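47 KDA membrane antigen (Treponema pallidum, PDB 1O75) binds penicillin and has zinc-stimulated carboxypeptidase activity on synthetic depsipeptides, which suggests a D,D-carboxypeptidase that trims peptidoglycan in this spirochaete. Local coordinates at residues B[209-218]-B[230-238]; B[252-262]-B[275-286]. The protein carries 2 engineered substitutions. All coordinates share one frame; numbering follows the deposited sequence.

Interaction 1 (B[209-218]-B[230-238])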
# COMPACT_ATOMS: atom_id res chain seq x y z
N PRO B 209 -21.89 14.08 12.85
CA PRO B 209 -21.48 12.70 13.13
C PRO B 209 -20.40 12.18 12.17
O PRO B 209 -19.54 11.39 12.56
CB PRO B 209 -22.78 11.92 12.99
CG PRO B 209 -23.82 12.94 13.42
CD PRO B 209 -23.35 14.17 12.69
N HIS B 210 -20.43 12.63 10.92
CA HIS B 210 -19.46 12.16 9.93
C HIS B 210 -18.10 12.87 9.96
O HIS B 210 -17.20 12.53 9.19
CB HIS B 210 -20.04 12.25 8.50
CG HIS B 210 -20.05 13.64 7.92
ND1 HIS B 210 -20.49 13.90 6.65
CD2 HIS B 210 -19.69 14.83 8.45
CE1 HIS B 210 -20.41 15.20 6.41
NE2 HIS B 210 -19.93 15.79 7.49
N ASP B 211 -17.95 13.86 10.85
CA ASP B 211 -16.69 14.60 10.94
C ASP B 211 -15.48 13.70 11.19
O ASP B 211 -15.55 12.74 11.95
CB ASP B 211 -16.73 15.65 12.07
CG ASP B 211 -17.56 16.88 11.71
OD1 ASP B 211 -17.67 17.23 10.51
OD2 ASP B 211 -18.09 17.51 12.63
N LEU B 212 -14.37 14.05 10.55
CA LEU B 212 -13.11 13.33 10.70
C LEU B 212 -12.13 14.12 11.55
O LEU B 212 -12.20 15.35 11.61
CB LEU B 212 -12.44 13.11 9.34
CG LEU B 212 -13.20 12.46 8.19
CD1 LEU B 212 -12.21 11.88 7.21
CD2 LEU B 212 -14.11 11.40 8.71
N VAL B 213 -11.22 13.41 12.19
CA VAL B 213 -10.16 13.99 13.00
C VAL B 213 -8.89 13.20 12.66
O VAL B 213 -8.95 12.16 11.98
CB VAL B 213 -10.45 13.86 14.52
CG1 VAL B 213 -11.66 14.70 14.88
CG2 VAL B 213 -10.65 12.40 14.91
N VAL B 214 -7.76 13.69 13.13
CA VAL B 214 -6.49 13.04 12.88
C VAL B 214 -6.38 11.74 13.67
O VAL B 214 -6.72 11.70 14.84
CB VAL B 214 -5.30 13.95 13.32
CG1 VAL B 214 -3.98 13.16 13.22
CG2 VAL B 214 -5.26 15.20 12.46
N ASP B 215 -5.91 10.67 13.02
CA ASP B 215 -5.70 9.41 13.74
C ASP B 215 -4.21 9.48 14.10
O ASP B 215 -3.83 9.49 15.28
CB ASP B 215 -6.02 8.22 12.83
CG ASP B 215 -5.82 6.88 13.52
OD1 ASP B 215 -5.38 6.86 14.68
OD2 ASP B 215 -6.11 5.84 12.88
N THR B 216 -3.36 9.54 13.08
CA THR B 216 -1.91 9.67 13.27
C THR B 216 -1.35 10.46 12.09
O THR B 216 -2.03 10.61 11.06
CB THR B 216 -1.16 8.32 13.27
OG1 THR B 216 -1.38 7.65 12.02
CG2 THR B 216 -1.64 7.43 14.43
N VAL B 217 -0.12 10.96 12.24
CA VAL B 217 0.53 11.72 11.19
C VAL B 217 1.93 11.18 10.98
O VAL B 217 2.69 11.08 11.95
CB VAL B 217 0.71 13.20 11.55
CG1 VAL B 217 1.43 13.92 10.41
CG2 VAL B 217 -0.63 13.85 11.84
N GLY B 218 2.25 10.84 9.74
CA GLY B 218 3.58 10.34 9.41
C GLY B 218 4.36 11.42 8.65
O GLY B 218 3.75 12.29 8.02
N GLU B 230 7.18 15.80 3.47
CA GLU B 230 5.81 15.43 3.25
C GLU B 230 5.18 14.87 4.51
O GLU B 230 5.87 14.24 5.31
CB GLU B 230 5.76 14.42 2.10
CG GLU B 230 4.42 13.78 1.86
CD GLU B 230 4.22 12.53 2.71
OE1 GLU B 230 3.18 11.84 2.54
OE2 GLU B 230 5.10 12.22 3.56
N ALA B 231 3.89 15.12 4.70
CA ALA B 231 3.19 14.61 5.87
C ALA B 231 2.05 13.74 5.38
O ALA B 231 1.35 14.10 4.43
CB ALA B 231 2.64 15.77 6.72
N SER B 232 1.90 12.58 6.01
CA SER B 232 0.84 11.65 5.68
C SER B 232 -0.14 11.67 6.83
O SER B 232 0.15 11.16 7.91
CB SER B 232 1.41 10.23 5.53
OG SER B 232 2.11 10.13 4.31
N VAL B 233 -1.31 12.24 6.60
CA VAL B 233 -2.28 12.32 7.65
C VAL B 233 -3.25 11.13 7.58
O VAL B 233 -3.99 10.99 6.61
CB VAL B 233 -3.07 13.65 7.56
CG1 VAL B 233 -4.06 13.77 8.72
CG2 VAL B 233 -2.10 14.84 7.55
N MET B 234 -3.22 10.25 8.58
CA MET B 234 -4.16 9.13 8.62
C MET B 234 -5.39 9.67 9.35
O MET B 234 -5.25 10.34 10.38
CB MET B 234 -3.57 7.94 9.36
CG MET B 234 -2.42 7.28 8.61
SD MET B 234 -3.04 6.22 7.29
CE MET B 234 -3.66 4.82 8.32
N LEU B 235 -6.58 9.37 8.84
CA LEU B 235 -7.82 9.90 9.42
C LEU B 235 -8.72 8.88 10.12
O LEU B 235 -8.66 7.68 9.84
CB LEU B 235 -8.62 10.57 8.31
CG LEU B 235 -7.87 11.67 7.54
CD1 LEU B 235 -8.63 12.02 6.29
CD2 LEU B 235 -7.73 12.93 8.42
N LYS B 236 -9.54 9.36 11.06
CA LYS B 236 -10.52 8.50 11.73
C LYS B 236 -11.74 9.37 12.03
O LYS B 236 -11.71 10.59 11.83
CB LYS B 236 -9.95 7.87 13.02
CG LYS B 236 -9.66 8.84 14.16
CD LYS B 236 -9.04 8.12 15.36
CE LYS B 236 -8.92 9.05 16.57
NZ LYS B 236 -8.30 8.35 17.72
N ARG B 237 -12.82 8.75 12.47
CA ARG B 237 -14.03 9.49 12.74
C ARG B 237 -13.92 10.22 14.07
O ARG B 237 -13.21 9.76 14.98
CB ARG B 237 -15.25 8.56 12.74
CG ARG B 237 -16.47 9.18 12.08
CD ARG B 237 -17.57 8.14 11.81
NE ARG B 237 -18.05 7.55 13.05
CZ ARG B 237 -18.91 6.54 13.11
NH1 ARG B 237 -19.37 6.00 11.99
NH2 ARG B 237 -19.28 6.05 14.29
N ALA B 238 -14.63 11.34 14.18
CA ALA B 238 -14.59 12.16 15.39
C ALA B 238 -14.84 11.37 16.67
O ALA B 238 -14.22 11.65 17.70
CB ALA B 238 -15.61 13.33 15.26
O HOH W 1 -6.50 5.76 10.11
O HOH W 2 -5.44 7.88 17.06

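Interaction 2 (B[252-262]-B[275-286]). With XE (xenon), chain F.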
# COMPACT_ATOMS: atom_id res chain seq x y z
N VAL B 252 -12.92 12.27 0.65
CA VAL B 252 -12.09 12.76 -0.45
C VAL B 252 -12.95 13.28 -1.59
O VAL B 252 -12.51 14.15 -2.34
CB VAL B 252 -11.07 11.70 -0.99
CG1 VAL B 252 -10.03 11.39 0.07
CG2 VAL B 252 -11.81 10.39 -1.42
N MET B 253 -14.19 12.79 -1.71
CA MET B 253 -15.04 13.28 -2.80
C MET B 253 -15.57 14.68 -2.48
O MET B 253 -16.21 15.31 -3.32
CB MET B 253 -16.21 12.32 -3.07
CG MET B 253 -15.78 11.02 -3.79
SD MET B 253 -15.05 11.33 -5.42
CE MET B 253 -13.93 10.02 -5.56
N ASN B 254 -15.32 15.14 -1.26
CA ASN B 254 -15.72 16.49 -0.86
C ASN B 254 -14.50 17.35 -0.49
O ASN B 254 -14.61 18.53 -0.12
CB ASN B 254 -16.69 16.40 0.31
CG ASN B 254 -18.10 16.08 -0.17
OD1 ASN B 254 -18.72 16.89 -0.85
ND2 ASN B 254 -18.57 14.88 0.14
N PHE B 255 -13.32 16.73 -0.60
CA PHE B 255 -12.07 17.43 -0.28
C PHE B 255 -11.75 18.53 -1.28
O PHE B 255 -11.80 18.33 -2.49
CB PHE B 255 -10.90 16.45 -0.26
CG PHE B 255 -9.57 17.11 -0.04
CD1 PHE B 255 -9.13 17.42 1.25
CD2 PHE B 255 -8.73 17.38 -1.13
CE1 PHE B 255 -7.86 17.99 1.45
CE2 PHE B 255 -7.46 17.96 -0.94
CZ PHE B 255 -7.03 18.26 0.36
N ASN B 256 -11.35 19.68 -0.75
CA ASN B 256 -10.98 20.78 -1.63
C ASN B 256 -9.49 21.13 -1.60
O ASN B 256 -8.80 21.06 -2.62
CB ASN B 256 -11.77 22.04 -1.25
CG ASN B 256 -13.10 22.14 -1.97
OD1 ASN B 256 -13.22 21.69 -3.09
ND2 ASN B 256 -14.09 22.77 -1.33
N THR B 257 -8.98 21.51 -0.43
CA THR B 257 -7.60 21.96 -0.37
C THR B 257 -6.99 21.93 1.02
O THR B 257 -7.61 21.45 1.99
CB THR B 257 -7.57 23.39 -1.00
OG1 THR B 257 -6.21 23.81 -1.23
CG2 THR B 257 -8.31 24.41 -0.09
N VAL B 258 -5.75 22.43 1.13
CA VAL B 258 -5.04 22.46 2.41
C VAL B 258 -4.31 23.78 2.59
O VAL B 258 -3.67 24.29 1.66
CB VAL B 258 -3.93 21.37 2.51
CG1 VAL B 258 -3.47 21.22 3.98
CG2 VAL B 258 -4.41 20.07 1.97
N ARG B 259 -4.40 24.33 3.79
CA ARG B 259 -3.69 25.56 4.11
C ARG B 259 -2.46 25.17 4.92
O ARG B 259 -2.54 24.31 5.81
CB ARG B 259 -4.56 26.48 4.96
CG ARG B 259 -3.86 27.81 5.30
CD ARG B 259 -4.65 28.55 6.40
NE ARG B 259 -4.03 29.83 6.75
CZ ARG B 259 -4.43 31.00 6.26
NH1 ARG B 259 -5.45 31.04 5.40
NH2 ARG B 259 -3.83 32.12 6.62
N TYR B 260 -1.32 25.76 4.62
CA TYR B 260 -0.12 25.48 5.42
C TYR B 260 0.16 26.75 6.27
O TYR B 260 0.27 27.84 5.70
CB TYR B 260 1.13 25.26 4.54
CG TYR B 260 1.13 24.00 3.67
CD1 TYR B 260 0.18 22.99 3.87
CD2 TYR B 260 2.11 23.81 2.68
CE1 TYR B 260 0.19 21.81 3.09
CE2 TYR B 260 2.14 22.64 1.89
CZ TYR B 260 1.18 21.65 2.11
OH TYR B 260 1.21 20.50 1.35
N ASP B 261 0.25 26.62 7.59
CA ASP B 261 0.63 27.76 8.44
C ASP B 261 2.02 27.35 8.98
O ASP B 261 2.19 26.25 9.51
CB ASP B 261 -0.33 27.97 9.61
CG ASP B 261 -1.65 28.57 9.18
OD1 ASP B 261 -1.66 29.43 8.28
OD2 ASP B 261 -2.67 28.19 9.76
N TYR B 262 2.98 28.25 8.84
CA TYR B 262 4.38 28.01 9.22
C TYR B 262 4.79 28.80 10.46
O TYR B 262 4.67 30.03 10.49
CB TYR B 262 5.27 28.40 8.04
CG TYR B 262 6.75 28.20 8.22
CD1 TYR B 262 7.25 27.05 8.81
CD2 TYR B 262 7.67 29.15 7.74
CE1 TYR B 262 8.63 26.82 8.91
CE2 TYR B 262 9.05 28.94 7.83
CZ TYR B 262 9.52 27.77 8.41
OH TYR B 262 10.88 27.54 8.52
N SER B 275 1.65 32.00 5.97
CA SER B 275 0.62 31.04 5.54
C SER B 275 0.76 30.85 4.03
O SER B 275 1.07 31.80 3.30
CB SER B 275 -0.78 31.58 5.85
OG SER B 275 -0.96 31.67 7.25
N TYR B 276 0.56 29.62 3.56
CA TYR B 276 0.66 29.32 2.14
C TYR B 276 -0.57 28.55 1.67
O TYR B 276 -1.20 27.82 2.44
CB TYR B 276 1.92 28.48 1.86
CG TYR B 276 3.18 29.00 2.54
CD1 TYR B 276 3.83 30.15 2.08
CD2 TYR B 276 3.70 28.35 3.65
CE1 TYR B 276 4.99 30.64 2.73
CE2 TYR B 276 4.87 28.83 4.31
CZ TYR B 276 5.50 29.97 3.84
OH TYR B 276 6.65 30.40 4.45
N GLY B 277 -0.93 28.76 0.41
CA GLY B 277 -2.05 28.05 -0.19
C GLY B 277 -1.40 26.88 -0.92
O GLY B 277 -0.17 26.87 -1.07
N THR B 278 -2.20 25.91 -1.36
CA THR B 278 -1.67 24.74 -2.05
C THR B 278 -2.54 24.40 -3.25
O THR B 278 -3.67 24.90 -3.40
CB THR B 278 -1.66 23.51 -1.15
OG1 THR B 278 -3.01 23.23 -0.74
CG2 THR B 278 -0.75 23.73 0.10
N LYS B 279 -2.02 23.52 -4.11
CA LYS B 279 -2.75 23.08 -5.30
C LYS B 279 -2.75 21.56 -5.25
O LYS B 279 -1.72 20.94 -5.03
CB LYS B 279 -2.05 23.59 -6.56
CG LYS B 279 -2.08 25.10 -6.62
CD LYS B 279 -1.64 25.63 -7.98
CE LYS B 279 -0.16 25.40 -8.22
NZ LYS B 279 0.29 26.12 -9.46
N HIS B 280 -3.91 20.95 -5.45
CA HIS B 280 -3.96 19.49 -5.36
C HIS B 280 -3.13 18.85 -6.46
O HIS B 280 -2.94 19.43 -7.52
CB HIS B 280 -5.41 19.00 -5.44
CG HIS B 280 -5.56 17.58 -5.01
ND1 HIS B 280 -5.19 17.15 -3.75
CD2 HIS B 280 -5.99 16.48 -5.67
CE1 HIS B 280 -5.39 15.85 -3.65
NE2 HIS B 280 -5.88 15.42 -4.80
N SER B 281 -2.63 17.65 -6.18
CA SER B 281 -1.80 16.88 -7.09
C SER B 281 -0.37 17.37 -7.02
O SER B 281 0.55 16.58 -6.88
CB SER B 281 -2.32 16.97 -8.52
OG SER B 281 -1.57 16.07 -9.31
N ALA B 282 -0.16 18.67 -7.09
CA ALA B 282 1.20 19.18 -6.97
C ALA B 282 1.65 19.16 -5.50
O ALA B 282 2.78 18.77 -5.19
CB ALA B 282 1.29 20.61 -7.53
N ASP B 283 0.76 19.56 -4.58
CA ASP B 283 1.11 19.66 -3.16
C ASP B 283 0.41 18.71 -2.22
O ASP B 283 0.81 18.55 -1.06
CB ASP B 283 0.84 21.09 -2.66
CG ASP B 283 1.44 22.14 -3.57
OD1 ASP B 283 2.59 21.95 -4.01
OD2 ASP B 283 0.77 23.15 -3.85
N SER B 284 -0.67 18.09 -2.71
CA SER B 284 -1.41 17.15 -1.87
C SER B 284 -1.94 16.02 -2.74
O SER B 284 -2.14 16.20 -3.94
CB SER B 284 -2.58 17.83 -1.15
OG SER B 284 -3.45 18.53 -2.04
N TRP B 285 -2.16 14.87 -2.13
CA TRP B 285 -2.66 13.76 -2.91
C TRP B 285 -3.31 12.71 -2.03
O TRP B 285 -3.09 12.68 -0.79
CB TRP B 285 -1.53 13.15 -3.75
CG TRP B 285 -0.32 12.78 -2.97
CD1 TRP B 285 -0.03 11.56 -2.42
CD2 TRP B 285 0.75 13.66 -2.57
NE1 TRP B 285 1.14 11.62 -1.71
CE2 TRP B 285 1.65 12.90 -1.78
CE3 TRP B 285 1.04 15.01 -2.80
CZ2 TRP B 285 2.81 13.44 -1.21
CZ3 TRP B 285 2.20 15.56 -2.24
CH2 TRP B 285 3.06 14.77 -1.45
N TRP B 286 -4.16 11.91 -2.66
CA TRP B 286 -4.85 10.83 -1.97
C TRP B 286 -5.25 9.81 -3.04
O TRP B 286 -5.25 10.14 -4.23
CB TRP B 286 -6.09 11.34 -1.21
CG TRP B 286 -7.02 12.26 -1.95
CD1 TRP B 286 -7.12 13.62 -1.80
CD2 TRP B 286 -8.02 11.90 -2.92
NE1 TRP B 286 -8.10 14.12 -2.61
CE2 TRP B 286 -8.67 13.09 -3.31
CE3 TRP B 286 -8.42 10.69 -3.50
CZ2 TRP B 286 -9.71 13.12 -4.25
CZ3 TRP B 286 -9.46 10.70 -4.44
CH2 TRP B 286 -10.09 11.92 -4.81
XE XE F . 3.46 19.80 4.09

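Interaction 1 (B[209-218]-B[230-238])
Asp215 and Lys236 meet where the strand through 212-218 turns a corner against 230-237. The carboxylate of Asp215 crosses the lysine chain at about a right angle, CG lying 3.9 Å from Lys236 CD. The two charges are not in direct contact, since Asp215 OD1 stays 4.5 Å from Lys236 NZ; a water 2.6 Å from Asp215 OD1 accepts from Lys236 NZ and probably donates to the carboxylate. A second water donates both to Asp215 OD2 and to Leu235 O. With CG opposite the backbone N (chi1 180°), the carboxylate stands beside the lysine chain and within reach of the water on Leu235 O.

Next to it, Thr216 OG1 lies 3.5 Å from Met234 CB, the two side chains running side by side. Lys236 CG packs against Val213 CG2 on the same face. An apolar group lies on the side away from these: Leu212 CD1 touches Leu235 CD1 at 3.7 Å, the two leucines crossing nearly perpendicularly, and Val214 CG2 meets Val233 CG1. Leu243 and Tyr251 cover both leucines.

The backbone ladder sets this register. Val213 and Lys236 exchange two nearly straight bonds, as do Gly218 and Ser232. Between them Met234 O takes Asp215 N at 2.7 Å and, weakly, Thr216 N. Beyond the strands, Asp211 is held by Arg323, and Arg237 by Asp239 and Glu247. Met234 also touches a bound sulfated glucose and Arg290 of the second subunit. Two residues, Asp215 and Thr216, thus stand opposite the single Met234, whose N donates to Thr216 O at 2.8 Å: a classic beta bulge in an antiparallel hairpin.

Interaction 2 (B[252-262]-B[275-286])
Tyr260 and Tyr276 form an antiparallel hydrogen-bonded pair, Tyr260 N to Tyr276 O at 3.0 Å and Tyr276 N to Tyr260 O at 2.8 Å, after which segment 275-286 leaves the strand at Gly277. Thr278 then takes over: its OG1 donates to Val258 O at 2.7 Å, in the carbonyl plane on a lone pair. The same torsion (chi1 60°) leaves CG2 over the centre of the Tyr260 ring, a CH-pi contact 3.5 Å from the centroid. Xenon lies over the opposite face of that ring, 3.5 Å from Tyr260 CZ, while the phenol hydroxyl is hydrogen-bonded to Gly297 O.

On the opposite face of the hairpin from the two tyrosines, Asp261 OD1 accepts both Ser275 OG, at 2.6 Å nearly along the C-O axis, and Arg259 NE, which makes a salt bridge within the guanidinium plane.

Toward 252 the contact becomes aromatic. Val252 CB sits over the six-membered ring of Trp286, 3.5 Å from its centroid. The indole turns its edge to the face of Phe255 in an offset edge-to-face pair (planes at 85°), and Phe255 in a second such pair points an edge at the face of His280, whose ND1 is hydrogen-bonded to Ser284 OG.

Strand 255-262 lies between 274-276 and 311-319 in its sheet; Tyr20 and Trp21 of helix 17-25 pack on Thr257, and Ile294 and Cys296 of strand 293-298 meet Phe255, Val258 and Tyr260.

How the interactions relate
Interaction 1 comes first in the sequence and is complete before residue 252, with helix 245-252 between the main strands of the two contacts. Their centres lie 14 Å apart, and both belong to domain C of Tp47. Interaction 1 forms one edge of a four-stranded antiparallel sheet whose far edge is strand 284-285 of interaction 2; strand 293-298 lies between. The 255-262/274-276 hairpin belongs to a second antiparallel sheet. The segment 275-286 thus passes from one sheet to the other. They touch directly where Glu230 CG packs on Trp285 CZ2 at 3.5 Å. Both approach the xenon, Tyr260 in contact and the Ala231 side chain about 5 Å away; interaction 1 also touches the sulfated sugar beside the second subunit of the crystal dimer.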